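PDB 4O65: putative archaeal ammonia monooxygenase subunit B from Candidatus Nitrosocaldus yellowstonii, which probably serves as the B subunit of a membrane-bound monooxygenase that oxidises ammonia, its cupredoxin domain carrying a bound copper ion. Local coordinates for residues 35-39 and 40-44; 91-94 and 95-98. One frame throughout, in Å; residues are numbered along the deposited sequence.

Interaction 1: residues 35-39 and 40-44; sequences FGNSD and LETLK
The carboxamide of Asn37 crosses the side chain of Thr42 at a slant, where a loop turns into the helix that follows it. Thr42 OG1 donates to Asn37 OD1 over 2.5 Å, from a direction tilted 22° out of the carbonyl plane. Asn37 OD1 also accepts from Asp39 N at 3.0 Å, and this bond lies in that plane on a lone pair. Asn37 thereby closes an Asx turn with the backbone N of Asp39 while it grips the first turn of the helix. Its CG sits between the backbone N and the carbonyl carbon (chi1 69°), which turns the amide forward, toward both donors. With two bonds on one oxygen, the amide has little freedom to rotate. The other branch of Thr42 faces elsewhere: its methyl CG2 rests 3.4 Å from Phe35 CB and meets the ring obliquely, the two side chains running past each other in opposite senses. Backbone pairing starts at Asp39, the N-cap residue, whose O accepts from Leu43 N at 3.0 Å. Leu43 packs CD1 against Ser38 O, 3.6 Å away. Around this junction, Gly36, just past helix 27-35, takes a positive phi, Leu43 reaches back to Lys27 and Ala31 of that helix, Phe35 leans on Gln45 and Val46 of helix 40-47, and Ser38 OG bonds to Glu151 beyond strand 137-149.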
loop_
_atom_site.group_PDB
_atom_site.type_symbol
_atom_site.label_atom_id
_atom_site.label_comp_id
_atom_site.label_asym_id
_atom_site.label_seq_id
_atom_site.Cartn_x
_atom_site.Cartn_y
_atom_site.Cartn_z
ATOM N N PHE A 35 0.922 -23.065 2.575
ATOM C CA PHE A 35 2.130 -23.783 3.067
ATOM C C PHE A 35 1.930 -24.577 4.332
ATOM O O PHE A 35 2.733 -25.435 4.624
ATOM C CB PHE A 35 3.311 -22.811 3.244
ATOM C CG PHE A 35 3.733 -22.154 1.952
ATOM C CD1 PHE A 35 4.454 -22.859 1.009
ATOM C CD2 PHE A 35 3.415 -20.829 1.700
ATOM C CE1 PHE A 35 4.843 -22.318 -0.188
ATOM C CE2 PHE A 35 3.777 -20.243 0.485
ATOM C CZ PHE A 35 4.502 -20.961 -0.473
ATOM N N GLY A 36 0.840 -24.329 5.044
ATOM C CA GLY A 36 0.552 -25.076 6.251
ATOM C C GLY A 36 0.989 -24.397 7.542
ATOM O O GLY A 36 0.778 -24.927 8.627
ATOM N N ASN A 37 1.623 -23.221 7.451
ATOM C CA ASN A 37 2.113 -22.543 8.684
ATOM C C ASN A 37 2.406 -21.108 8.316
ATOM O O ASN A 37 2.555 -20.785 7.128
ATOM C CB ASN A 37 3.408 -23.180 9.315
ATOM C CG ASN A 37 4.666 -22.986 8.480
ATOM O OD1 ASN A 37 5.337 -21.895 8.475
ATOM N ND2 ASN A 37 5.040 -24.030 7.764
ATOM N N SER A 38 2.476 -20.246 9.323
ATOM C CA SER A 38 2.792 -18.812 9.057
ATOM C C SER A 38 4.108 -18.331 9.752
ATOM O O SER A 38 4.194 -17.190 10.228
ATOM C CB SER A 38 1.600 -17.965 9.520
ATOM O OG SER A 38 1.329 -18.247 10.891
ATOM N N ASP A 39 5.111 -19.194 9.790
ATOM C CA ASP A 39 6.413 -18.938 10.454
ATOM C C ASP A 39 7.045 -17.782 9.667
ATOM O O ASP A 39 6.763 -17.591 8.493
ATOM C CB ASP A 39 7.346 -20.141 10.164
ATOM C CG ASP A 39 7.017 -21.378 10.988
ATOM O OD1 ASP A 39 6.108 -21.404 11.881
ATOM O OD2 ASP A 39 7.701 -22.361 10.731
ATOM N N LEU A 40 7.970 -17.051 10.257
ATOM C CA LEU A 40 8.665 -15.989 9.479
ATOM C C LEU A 40 9.270 -16.480 8.162
ATOM O O LEU A 40 9.238 -15.783 7.126
ATOM C CB LEU A 40 9.775 -15.364 10.367
ATOM C CG LEU A 40 9.262 -14.532 11.574
ATOM C CD1 LEU A 40 10.503 -14.137 12.408
ATOM C CD2 LEU A 40 8.390 -13.307 11.168
ATOM N N GLU A 41 9.842 -17.695 8.168
ATOM C CA GLU A 41 10.429 -18.258 6.950
ATOM C C GLU A 41 9.408 -18.485 5.848
ATOM O O GLU A 41 9.684 -18.257 4.662
ATOM C CB GLU A 41 11.073 -19.618 7.267
ATOM C CG GLU A 41 12.493 -19.764 6.777
ATOM C CD GLU A 41 13.179 -20.922 7.500
ATOM O OE1 GLU A 41 12.568 -22.003 7.616
ATOM O OE2 GLU A 41 14.314 -20.744 7.947
ATOM N N THR A 42 8.220 -18.916 6.245
ATOM C CA THR A 42 7.176 -19.161 5.264
ATOM C C THR A 42 6.592 -17.821 4.742
ATOM O O THR A 42 6.205 -17.705 3.581
ATOM C CB THR A 42 6.105 -20.013 5.909
ATOM O OG1 THR A 42 6.776 -21.178 6.515
ATOM C CG2 THR A 42 5.150 -20.466 4.879
ATOM N N LEU A 43 6.530 -16.839 5.608
ATOM C CA LEU A 43 6.093 -15.485 5.162
ATOM C C LEU A 43 7.075 -14.948 4.091
ATOM O O LEU A 43 6.659 -14.231 3.143
ATOM C CB LEU A 43 5.961 -14.584 6.401
ATOM C CG LEU A 43 4.865 -14.909 7.416
ATOM C CD1 LEU A 43 4.971 -13.990 8.654
ATOM C CD2 LEU A 43 3.425 -14.883 6.859
ATOM N N LYS A 44 8.363 -15.248 4.214
ATOM C CA LYS A 44 9.314 -14.928 3.119
ATOM C C LYS A 44 9.077 -15.664 1.800
ATOM O O LYS A 44 9.300 -15.107 0.737
ATOM C CB LYS A 44 10.772 -15.131 3.584
ATOM C CG LYS A 44 11.124 -14.196 4.732
ATOM C CD LYS A 44 12.553 -14.418 5.171
ATOM C CE LYS A 44 13.079 -13.169 5.885
ATOM N NZ LYS A 44 14.317 -13.479 6.677
#

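Interaction 2: residues 91-94 and 95-98; sequences WEFI and SRDP
One face of the Phe93 ring carries the guanidinium of Arg96, while Ser95 O lies at the ring edge, in its plane, 3.6 Å from Phe93 CD1. The guanidinium lies almost flat, its plane inclined by 22° to the ring. Arg96 CZ stands 3.5 Å from the centroid of the Phe93 ring and only 10° off the normal, a cation-pi stack over the centre. The two terminal nitrogens spread across the ring: Arg96 NH1 lies 3.3 Å from Phe93 CG, and Arg96 NH2 is 3.2 Å from Phe93 CE2. An extended run from CG to NE, with CG opposite the carbonyl carbon (chi1 -74°), carries the group back along the strand, and Arg96 CG itself lies 3.7 Å from Phe93 CE1 at the ring rim. The backbone makes this possible through a classic beta bulge, in which Ile94 and Ser95 are together set against the single residue Cys116 of strand 110-119. The extra residue lets Phe93 and Arg96, three apart, reach the same side of an outermost strand. Since Arg96 NH2 also donates to Ile78 O, the guanidinium is fixed both by its face and by an N-H, and its positive charge is probably stabilised by the aromatic pi cloud and the carbonyl together.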
loop_
_atom_site.group_PDB
_atom_site.type_symbol
_atom_site.label_atom_id
_atom_site.label_comp_id
_atom_site.label_asym_id
_atom_site.label_seq_id
_atom_site.Cartn_x
_atom_site.Cartn_y
_atom_site.Cartn_z
ATOM N N TRP A 91 -0.644 -2.992 7.290
ATOM C CA TRP A 91 -0.422 -3.215 5.827
ATOM C C TRP A 91 1.041 -3.086 5.554
ATOM O O TRP A 91 1.743 -2.402 6.315
ATOM C CB TRP A 91 -1.148 -2.136 5.013
ATOM C CG TRP A 91 -2.649 -2.275 5.103
ATOM C CD1 TRP A 91 -3.474 -1.843 6.133
ATOM C CD2 TRP A 91 -3.514 -2.978 4.183
ATOM N NE1 TRP A 91 -4.781 -2.189 5.913
ATOM C CE2 TRP A 91 -4.886 -2.865 4.734
ATOM C CE3 TRP A 91 -3.317 -3.654 2.983
ATOM C CZ2 TRP A 91 -5.989 -3.416 4.102
ATOM C CZ3 TRP A 91 -4.441 -4.183 2.336
ATOM C CH2 TRP A 91 -5.749 -4.072 2.877
ATOM N N GLU A 92 1.535 -3.726 4.500
ATOM C CA GLU A 92 2.940 -3.663 4.132
ATOM C C GLU A 92 3.033 -3.340 2.643
ATOM O O GLU A 92 2.338 -3.986 1.849
ATOM C CB GLU A 92 3.502 -5.068 4.372
ATOM C CG GLU A 92 4.961 -5.244 4.073
ATOM C CD GLU A 92 5.390 -6.564 4.641
ATOM O OE1 GLU A 92 5.223 -7.587 3.955
ATOM O OE2 GLU A 92 5.771 -6.565 5.828
ATOM N N PHE A 93 3.925 -2.429 2.227
ATOM C CA PHE A 93 4.177 -2.262 0.796
ATOM C C PHE A 93 4.891 -3.458 0.180
ATOM O O PHE A 93 5.788 -4.080 0.784
ATOM C CB PHE A 93 4.868 -0.927 0.413
ATOM C CG PHE A 93 3.880 0.193 0.177
ATOM C CD1 PHE A 93 3.268 0.347 -1.073
ATOM C CD2 PHE A 93 3.478 1.025 1.233
ATOM C CE1 PHE A 93 2.336 1.349 -1.297
ATOM C CE2 PHE A 93 2.539 2.033 1.015
ATOM C CZ PHE A 93 1.963 2.188 -0.247
ATOM N N ILE A 94 4.435 -3.804 -1.011
ATOM C CA ILE A 94 5.103 -4.770 -1.840
ATOM C C ILE A 94 5.840 -3.985 -2.933
ATOM O O ILE A 94 7.004 -4.291 -3.230
ATOM C CB ILE A 94 4.126 -5.781 -2.479
ATOM C CG1 ILE A 94 3.525 -6.678 -1.388
ATOM C CG2 ILE A 94 4.823 -6.574 -3.623
ATOM C CD1 ILE A 94 2.287 -7.444 -1.849
ATOM N N SER A 95 5.156 -3.013 -3.557
ATOM C CA SER A 95 5.746 -2.259 -4.609
ATOM C C SER A 95 4.976 -0.955 -4.838
ATOM O O SER A 95 3.832 -0.773 -4.402
ATOM C CB SER A 95 5.840 -3.072 -5.919
ATOM O OG SER A 95 4.547 -3.351 -6.460
ATOM N N ARG A 96 5.671 -0.018 -5.465
ATOM C CA ARG A 96 5.076 1.295 -5.803
ATOM C C ARG A 96 5.531 1.676 -7.183
ATOM O O ARG A 96 6.701 1.415 -7.572
ATOM C CB ARG A 96 5.587 2.410 -4.898
ATOM C CG ARG A 96 5.070 2.449 -3.485
ATOM C CD ARG A 96 6.014 3.408 -2.759
ATOM N NE ARG A 96 5.411 3.971 -1.556
ATOM C CZ ARG A 96 5.592 3.470 -0.336
ATOM N NH1 ARG A 96 6.364 2.387 -0.167
ATOM N NH2 ARG A 96 5.016 4.051 0.713
ATOM N N ASP A 97 4.635 2.327 -7.938
ATOM C CA ASP A 97 5.039 2.986 -9.180
ATOM C C ASP A 97 4.375 4.352 -9.125
ATOM O O ASP A 97 3.184 4.410 -8.826
ATOM C CB ASP A 97 4.496 2.192 -10.361
ATOM C CG ASP A 97 4.977 2.722 -11.698
ATOM O OD1 ASP A 97 6.134 3.170 -11.823
ATOM O OD2 ASP A 97 4.166 2.696 -12.634
ATOM N N PRO A 98 5.131 5.445 -9.334
ATOM C CA PRO A 98 6.610 5.526 -9.565
ATOM C C PRO A 98 7.405 4.827 -8.439
ATOM O O PRO A 98 6.944 4.785 -7.306
ATOM C CB PRO A 98 6.878 7.027 -9.448
ATOM C CG PRO A 98 5.602 7.667 -9.891
ATOM C CD PRO A 98 4.532 6.786 -9.266
#

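In the fold
Interaction 1 and interaction 2 show local side-chain contacts shaping two different parts of one cupredoxin domain: a helix start in the helical segment between strands 23-25 and 59-68, and a bulge in strand 91-97 of the four-stranded sheet. The centres of interaction 1 and interaction 2 are about 21 Å apart and their nearest atoms about 7 Å, so they do not touch. Lys27, packed on by Leu43 of residues 40-44, forms a salt bridge with Glu92 of residues 91-94 and so connects the two neighbourhoods. The copper ion is bound by His126 and His128; the side chain of Phe93 is about 11 Å from that of His128, whereas interaction 1 lies away from the site.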